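Tissue factor pathway inhibitor 2 (Homo sapiens, PDB 1ZR0) inhibits trypsin, plasmin and factor VIIa/tissue factor, and factor Xa weakly, this chain being the first of its three Kunitz inhibitory domains. Local coordinates at residues R24-C34 against N47-D56. Sequence-based numbering, arbitrary orientation.
Sequences RYYYDRYTQSC and NNFYTWEACD
With CG anti to the carbonyl carbon (chi1 -66°), the ring of Y25 rises from strand 24-28 against the start of helix 52-56, while W52, its CG anti to the backbone N (chi1 177°), sends its indole across toward C34. The backbone N of W52 sits over the centre of the Y25 ring, and W52 CB makes a CH-pi contact with the same ring, 4.2 Å from its centroid. C34 CB lies 3.5 Å from W52 CD1, and one water accepts from both C34 N and W52 NE1. C34 and C55 are a disulfide pair linking strand 33-34 to helix 52-56, although C34 SG and C55 SG stand 2.8 Å apart in this model, longer than a closed S-S bond. This is the core arrangement of the Kunitz (BPTI-type) fold: a two-stranded antiparallel hairpin with the C-terminal helix packed against it, and residues 47-51, leading into the helix, adding a single antiparallel bridge. In that hydrogen-bonded pair, Y25 N gives to F49 O at 2.8 Å and F49 N returns to Y25 O at 2.9 Å. Two residues along the strand, the buried N47 amide pairs with the backbone of Y27: Y27 N reaches N47 OD1 at 2.8 Å, and N47 ND2 gives to Y27 O at 3.0 Å, nearly straight and on a lone pair. N47 ND2 also donates to L11 O, so both amide hydrogens are probably used and the group's rotation is fixed. At the other end Y50 CE1 comes over one face of the R24 guanidinium, off toward its rim, with the two planes 51° apart, while R24 NH1 meets N48 OD1 at 2.8 Å from above the amide plane. T51 starts the helix as its N-cap, T51 OG1 accepting from A54 N.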
ATOM      1  N   ARG B  24      -5.964 -10.669   8.872  1.00 20.71           N
ATOM      2  CA  ARG B  24      -7.338 -10.695   9.416  1.00 19.98           C
ATOM      3  C   ARG B  24      -7.806 -12.123   9.439  1.00 22.31           C
ATOM      4  O   ARG B  24      -7.179 -13.058   8.900  1.00 19.27           O
ATOM      5  CB  ARG B  24      -8.255  -9.841   8.516  1.00 20.38           C
ATOM      6  CG  ARG B  24      -7.976  -8.294   8.466  1.00 19.30           C
ATOM      7  CD  ARG B  24      -8.105  -7.626   9.827  1.00 23.59           C
ATOM      8  NE  ARG B  24      -7.869  -6.213   9.717  1.00 25.18           N
ATOM      9  CZ  ARG B  24      -8.752  -5.361   9.209  1.00 25.40           C
ATOM     10  NH1 ARG B  24      -9.992  -5.737   8.900  1.00 27.09           N
ATOM     11  NH2 ARG B  24      -8.430  -4.061   9.153  1.00 29.19           N
ATOM     12  N   TYR B  25      -8.992 -12.328  10.007  1.00 21.11           N
ATOM     13  CA  TYR B  25      -9.598 -13.630  10.091  1.00 21.15           C
ATOM     14  C   TYR B  25     -10.945 -13.676   9.467  1.00 21.53           C
ATOM     15  O   TYR B  25     -11.626 -12.676   9.409  1.00 22.49           O
ATOM     16  CB  TYR B  25      -9.723 -14.036  11.527  1.00 20.24           C
ATOM     17  CG  TYR B  25      -8.361 -14.234  12.173  1.00 21.23           C
ATOM     18  CD1 TYR B  25      -7.636 -13.175  12.644  1.00 25.81           C
ATOM     19  CD2 TYR B  25      -7.848 -15.514  12.253  1.00 29.71           C
ATOM     20  CE1 TYR B  25      -6.351 -13.366  13.158  1.00 28.22           C
ATOM     21  CE2 TYR B  25      -6.615 -15.745  12.817  1.00 28.64           C
ATOM     22  CZ  TYR B  25      -5.889 -14.685  13.274  1.00 31.55           C
ATOM     23  OH  TYR B  25      -4.626 -14.933  13.771  1.00 39.89           O
ATOM     24  N   TYR B  26     -11.292 -14.833   8.894  1.00 21.70           N
ATOM     25  CA  TYR B  26     -12.604 -14.983   8.257  1.00 21.98           C
ATOM     26  C   TYR B  26     -13.155 -16.392   8.595  1.00 23.80           C
ATOM     27  O   TYR B  26     -12.412 -17.323   8.837  1.00 23.50           O
ATOM     28  CB  TYR B  26     -12.657 -14.744   6.744  1.00 21.67           C
ATOM     29  CG  TYR B  26     -12.049 -15.896   5.994  1.00 21.63           C
ATOM     30  CD1 TYR B  26     -10.662 -16.091   6.018  1.00 22.42           C
ATOM     31  CD2 TYR B  26     -12.821 -16.814   5.347  1.00 21.31           C
ATOM     32  CE1 TYR B  26     -10.112 -17.194   5.373  1.00 27.34           C
ATOM     33  CE2 TYR B  26     -12.260 -17.889   4.653  1.00 22.25           C
ATOM     34  CZ  TYR B  26     -10.914 -18.087   4.713  1.00 24.60           C
ATOM     35  OH  TYR B  26     -10.391 -19.196   4.042  1.00 30.29           O
ATOM     36  N   TYR B  27     -14.487 -16.527   8.592  1.00 23.19           N
ATOM     37  CA  TYR B  27     -15.065 -17.856   8.707  1.00 23.30           C
ATOM     38  C   TYR B  27     -15.166 -18.578   7.411  1.00 22.91           C
ATOM     39  O   TYR B  27     -15.677 -18.050   6.492  1.00 24.95           O
ATOM     40  CB  TYR B  27     -16.477 -17.762   9.291  1.00 23.32           C
ATOM     41  CG  TYR B  27     -17.084 -19.113   9.583  1.00 21.94           C
ATOM     42  CD1 TYR B  27     -16.752 -19.828  10.695  1.00 25.79           C
ATOM     43  CD2 TYR B  27     -18.035 -19.618   8.742  1.00 25.47           C
ATOM     44  CE1 TYR B  27     -17.286 -21.053  10.934  1.00 29.67           C
ATOM     45  CE2 TYR B  27     -18.602 -20.874   8.985  1.00 29.87           C
ATOM     46  CZ  TYR B  27     -18.214 -21.562  10.095  1.00 29.78           C
ATOM     47  OH  TYR B  27     -18.797 -22.813  10.344  1.00 32.10           O
ATOM     48  N   ASP B  28     -14.567 -19.763   7.361  1.00 24.89           N
ATOM     49  CA  ASP B  28     -14.634 -20.620   6.194  1.00 26.43           C
ATOM     50  C   ASP B  28     -15.592 -21.760   6.347  1.00 25.96           C
ATOM     51  O   ASP B  28     -15.377 -22.652   7.116  1.00 28.38           O
ATOM     52  CB  ASP B  28     -13.319 -21.240   5.921  1.00 26.62           C
ATOM     53  CG  ASP B  28     -13.437 -22.373   4.873  1.00 30.81           C
ATOM     54  OD1 ASP B  28     -14.281 -22.302   3.944  1.00 33.18           O
ATOM     55  OD2 ASP B  28     -12.727 -23.349   4.974  1.00 43.40           O
ATOM     56  N   ARG B  29     -16.637 -21.679   5.606  1.00 30.09           N
ATOM     57  CA  ARG B  29     -17.822 -22.523   5.841  1.00 33.84           C
ATOM     58  C   ARG B  29     -17.581 -24.008   5.448  1.00 35.61           C
ATOM     59  O   ARG B  29     -18.227 -24.906   5.990  1.00 35.00           O
ATOM     60  CB  ARG B  29     -19.036 -21.926   5.118  1.00 35.10           C
ATOM     61  CG  ARG B  29     -18.907 -21.800   3.595  1.00 38.39           C
ATOM     62  CD  ARG B  29     -20.011 -22.431   2.849  1.00 45.31           C
ATOM     63  NE  ARG B  29     -21.041 -21.481   2.436  1.00 50.07           N
ATOM     64  CZ  ARG B  29     -22.361 -21.699   2.493  1.00 50.46           C
ATOM     65  NH1 ARG B  29     -22.893 -22.828   2.961  1.00 50.67           N
ATOM     66  NH2 ARG B  29     -23.167 -20.744   2.084  1.00 54.30           N
ATOM     67  N   TYR B  30     -16.593 -24.219   4.562  1.00 36.71           N
ATOM     68  CA  TYR B  30     -16.179 -25.540   4.077  1.00 36.78           C
ATOM     69  C   TYR B  30     -15.271 -26.273   4.995  1.00 36.98           C
ATOM     70  O   TYR B  30     -15.203 -27.492   4.903  1.00 38.67           O
ATOM     71  CB  TYR B  30     -15.569 -25.441   2.671  1.00 36.09           C
ATOM     72  CG  TYR B  30     -16.512 -24.874   1.649  1.00 35.53           C
ATOM     73  CD1 TYR B  30     -17.736 -25.537   1.308  1.00 38.91           C
ATOM     74  CD2 TYR B  30     -16.249 -23.710   1.052  1.00 32.16           C
ATOM     75  CE1 TYR B  30     -18.597 -25.008   0.406  1.00 39.49           C
ATOM     76  CE2 TYR B  30     -17.097 -23.168   0.136  1.00 38.54           C
ATOM     77  CZ  TYR B  30     -18.260 -23.815  -0.194  1.00 41.98           C
ATOM     78  OH  TYR B  30     -19.036 -23.219  -1.135  1.00 46.02           O
ATOM     79  N   THR B  31     -14.552 -25.567   5.879  1.00 35.66           N
ATOM     80  CA  THR B  31     -13.834 -26.178   6.965  1.00 35.93           C
ATOM     81  C   THR B  31     -14.478 -26.009   8.319  1.00 35.10           C
ATOM     82  O   THR B  31     -13.898 -26.472   9.302  1.00 35.58           O
ATOM     83  CB  THR B  31     -12.415 -25.682   7.112  1.00 35.24           C
ATOM     84  OG1 THR B  31     -12.361 -24.250   7.291  1.00 37.77           O
ATOM     85  CG2 THR B  31     -11.566 -25.996   5.825  1.00 37.59           C
ATOM     86  N   GLN B  32     -15.552 -25.236   8.346  1.00 34.51           N
ATOM     87  CA  GLN B  32     -16.206 -24.836   9.602  1.00 34.22           C
ATOM     88  C   GLN B  32     -15.211 -24.307  10.621  1.00 32.04           C
ATOM     89  O   GLN B  32     -15.163 -24.746  11.772  1.00 33.34           O
ATOM     90  CB  GLN B  32     -17.042 -26.048  10.143  1.00 34.55           C
ATOM     91  CG  GLN B  32     -17.808 -26.713   8.949  1.00 40.05           C
ATOM     92  CD  GLN B  32     -18.567 -28.038   9.237  1.00 46.83           C
ATOM     93  OE1 GLN B  32     -18.056 -28.943   9.884  1.00 44.44           O
ATOM     94  NE2 GLN B  32     -19.777 -28.163   8.626  1.00 50.04           N
ATOM     95  N   SER B  33     -14.344 -23.367  10.222  1.00 28.87           N
ATOM     96  CA  SER B  33     -13.289 -22.876  11.080  1.00 27.82           C
ATOM     97  C   SER B  33     -12.963 -21.415  10.731  1.00 25.11           C
ATOM     98  O   SER B  33     -13.272 -20.979   9.611  1.00 26.10           O
ATOM     99  CB  SER B  33     -12.012 -23.756  11.026  1.00 30.48           C
ATOM    100  OG  SER B  33     -11.368 -23.661   9.779  1.00 32.26           O
ATOM    101  N   CYS B  34     -12.434 -20.682  11.695  1.00 25.06           N
ATOM    102  CA  CYS B  34     -11.910 -19.302  11.526  1.00 25.88           C
ATOM    103  C   CYS B  34     -10.446 -19.398  11.025  1.00 25.76           C
ATOM    104  O   CYS B  34      -9.623 -20.079  11.631  1.00 26.79           O
ATOM    105  CB  CYS B  34     -11.980 -18.549  12.789  1.00 27.06           C
ATOM    106  SG  CYS B  34     -13.736 -18.399  13.260  1.00 36.93           S
ATOM    107  N   ASN B  47     -17.306 -10.475   6.832  1.00 24.06           N
ATOM    108  CA  ASN B  47     -16.576 -11.665   7.214  1.00 23.38           C
ATOM    109  C   ASN B  47     -15.074 -11.388   7.310  1.00 25.31           C
ATOM    110  O   ASN B  47     -14.314 -11.807   6.470  1.00 20.53           O
ATOM    111  CB  ASN B  47     -16.878 -12.821   6.306  1.00 23.85           C
ATOM    112  CG  ASN B  47     -16.435 -14.153   6.843  1.00 20.27           C
ATOM    113  OD1 ASN B  47     -16.034 -14.302   7.979  1.00 22.14           O
ATOM    114  ND2 ASN B  47     -16.602 -15.191   6.010  1.00 23.42           N
ATOM    115  N   ASN B  48     -14.717 -10.612   8.303  1.00 22.23           N
ATOM    116  CA  ASN B  48     -13.434  -9.904   8.368  1.00 22.09           C
ATOM    117  C   ASN B  48     -13.255  -9.453   9.824  1.00 22.95           C
ATOM    118  O   ASN B  48     -13.951  -8.540  10.323  1.00 21.49           O
ATOM    119  CB  ASN B  48     -13.417  -8.719   7.409  1.00 22.82           C
ATOM    120  CG  ASN B  48     -12.048  -8.047   7.379  1.00 24.07           C
ATOM    121  OD1 ASN B  48     -11.289  -8.159   8.346  1.00 23.92           O
ATOM    122  ND2 ASN B  48     -11.786  -7.309   6.328  1.00 23.02           N
ATOM    123  N   PHE B  49     -12.416 -10.149  10.573  1.00 22.89           N
ATOM    124  CA  PHE B  49     -12.299  -9.951  11.990  1.00 23.62           C
ATOM    125  C   PHE B  49     -10.848  -9.701  12.322  1.00 25.76           C
ATOM    126  O   PHE B  49      -9.916 -10.216  11.650  1.00 25.01           O
ATOM    127  CB  PHE B  49     -12.753 -11.216  12.741  1.00 23.19           C
ATOM    128  CG  PHE B  49     -14.159 -11.553  12.449  1.00 22.96           C
ATOM    129  CD1 PHE B  49     -15.178 -10.948  13.177  1.00 25.42           C
ATOM    130  CD2 PHE B  49     -14.488 -12.430  11.451  1.00 23.90           C
ATOM    131  CE1 PHE B  49     -16.505 -11.217  12.834  1.00 27.51           C
ATOM    132  CE2 PHE B  49     -15.808 -12.736  11.123  1.00 25.98           C
ATOM    133  CZ  PHE B  49     -16.834 -12.132  11.834  1.00 26.62           C
ATOM    134  N   TYR B  50     -10.630  -8.996  13.421  1.00 26.23           N
ATOM    135  CA  TYR B  50      -9.247  -8.630  13.821  1.00 26.97           C
ATOM    136  C   TYR B  50      -8.451  -9.767  14.472  1.00 28.95           C
ATOM    137  O   TYR B  50      -7.192  -9.759  14.510  1.00 28.14           O
ATOM    138  CB  TYR B  50      -9.341  -7.455  14.788  1.00 27.54           C
ATOM    139  CG  TYR B  50      -9.634  -6.179  14.132  1.00 30.83           C
ATOM    140  CD1 TYR B  50      -8.735  -5.641  13.185  1.00 36.11           C
ATOM    141  CD2 TYR B  50     -10.844  -5.508  14.355  1.00 39.84           C
ATOM    142  CE1 TYR B  50      -8.980  -4.448  12.580  1.00 40.72           C
ATOM    143  CE2 TYR B  50     -11.112  -4.292  13.733  1.00 44.94           C
ATOM    144  CZ  TYR B  50     -10.183  -3.775  12.828  1.00 46.25           C
ATOM    145  OH  TYR B  50     -10.415  -2.555  12.223  1.00 50.12           O
ATOM    146  N   THR B  51      -9.148 -10.761  15.004  1.00 26.65           N
ATOM    147  CA  THR B  51      -8.590 -11.821  15.828  1.00 27.82           C
ATOM    148  C   THR B  51      -9.306 -13.138  15.621  1.00 29.47           C
ATOM    149  O   THR B  51     -10.482 -13.130  15.232  1.00 27.52           O
ATOM    150  CB  THR B  51      -8.599 -11.448  17.345  1.00 29.96           C
ATOM    151  OG1 THR B  51      -9.961 -11.417  17.821  1.00 27.45           O
ATOM    152  CG2 THR B  51      -8.014 -10.054  17.594  1.00 29.61           C
ATOM    153  N   TRP B  52      -8.643 -14.271  15.871  1.00 29.66           N
ATOM    154  CA  TRP B  52      -9.320 -15.552  15.778  1.00 29.69           C
ATOM    155  C   TRP B  52     -10.542 -15.582  16.785  1.00 29.32           C
ATOM    156  O   TRP B  52     -11.648 -15.971  16.435  1.00 28.48           O
ATOM    157  CB  TRP B  52      -8.349 -16.669  16.045  1.00 29.57           C
ATOM    158  CG  TRP B  52      -8.994 -17.982  16.027  1.00 28.62           C
ATOM    159  CD1 TRP B  52      -9.195 -18.778  14.969  1.00 31.55           C
ATOM    160  CD2 TRP B  52      -9.657 -18.614  17.138  1.00 32.86           C
ATOM    161  NE1 TRP B  52      -9.911 -19.885  15.354  1.00 31.89           N
ATOM    162  CE2 TRP B  52     -10.209 -19.799  16.676  1.00 30.97           C
ATOM    163  CE3 TRP B  52      -9.840 -18.268  18.486  1.00 36.51           C
ATOM    164  CZ2 TRP B  52     -10.912 -20.708  17.516  1.00 33.85           C
ATOM    165  CZ3 TRP B  52     -10.548 -19.179  19.329  1.00 39.19           C
ATOM    166  CH2 TRP B  52     -11.041 -20.384  18.818  1.00 34.03           C
ATOM    167  N   GLU B  53     -10.319 -15.052  17.974  1.00 29.55           N
ATOM    168  CA  GLU B  53     -11.367 -15.031  19.042  1.00 30.65           C
ATOM    169  C   GLU B  53     -12.624 -14.320  18.593  1.00 28.61           C
ATOM    170  O   GLU B  53     -13.742 -14.809  18.799  1.00 31.92           O
ATOM    171  CB  GLU B  53     -10.755 -14.380  20.291  1.00 32.76           C
ATOM    172  CG  GLU B  53     -11.684 -14.333  21.481  1.00 38.99           C
ATOM    173  CD  GLU B  53     -11.836 -15.660  22.222  1.00 49.14           C
ATOM    174  OE1 GLU B  53     -11.107 -16.627  21.896  1.00 54.70           O
ATOM    175  OE2 GLU B  53     -12.685 -15.719  23.187  1.00 53.58           O
ATOM    176  N   ALA B  54     -12.477 -13.161  17.971  1.00 29.40           N
ATOM    177  CA  ALA B  54     -13.584 -12.380  17.484  1.00 29.86           C
ATOM    178  C   ALA B  54     -14.420 -13.117  16.467  1.00 29.79           C
ATOM    179  O   ALA B  54     -15.692 -13.169  16.573  1.00 27.96           O
ATOM    180  CB  ALA B  54     -13.129 -11.103  16.932  1.00 28.43           C
ATOM    181  N   CYS B  55     -13.731 -13.716  15.494  1.00 27.85           N
ATOM    182  CA  CYS B  55     -14.347 -14.616  14.539  1.00 27.38           C
ATOM    183  C   CYS B  55     -15.054 -15.804  15.183  1.00 27.21           C
ATOM    184  O   CYS B  55     -16.210 -16.094  14.856  1.00 29.33           O
ATOM    185  CB  CYS B  55     -13.273 -15.056  13.469  1.00 25.41           C
ATOM    186  SG  CYS B  55     -14.000 -15.877  12.070  1.00 29.27           S
ATOM    187  N   ASP B  56     -14.391 -16.493  16.089  1.00 27.94           N
ATOM    188  CA  ASP B  56     -14.913 -17.671  16.786  1.00 28.55           C
ATOM    189  C   ASP B  56     -16.211 -17.289  17.551  1.00 28.45           C
ATOM    190  O   ASP B  56     -17.227 -17.998  17.414  1.00 30.05           O
ATOM    191  CB  ASP B  56     -13.870 -18.146  17.756  1.00 27.32           C
ATOM    192  CG  ASP B  56     -14.217 -19.487  18.442  1.00 32.45           C
ATOM    193  OD1 ASP B  56     -14.548 -20.527  17.825  1.00 30.85           O
ATOM    194  OD2 ASP B  56     -14.211 -19.527  19.631  1.00 36.73           O
TER
HETATM  195  O   HOH W   1     -11.843 -22.023  14.234  1.00 35.09           O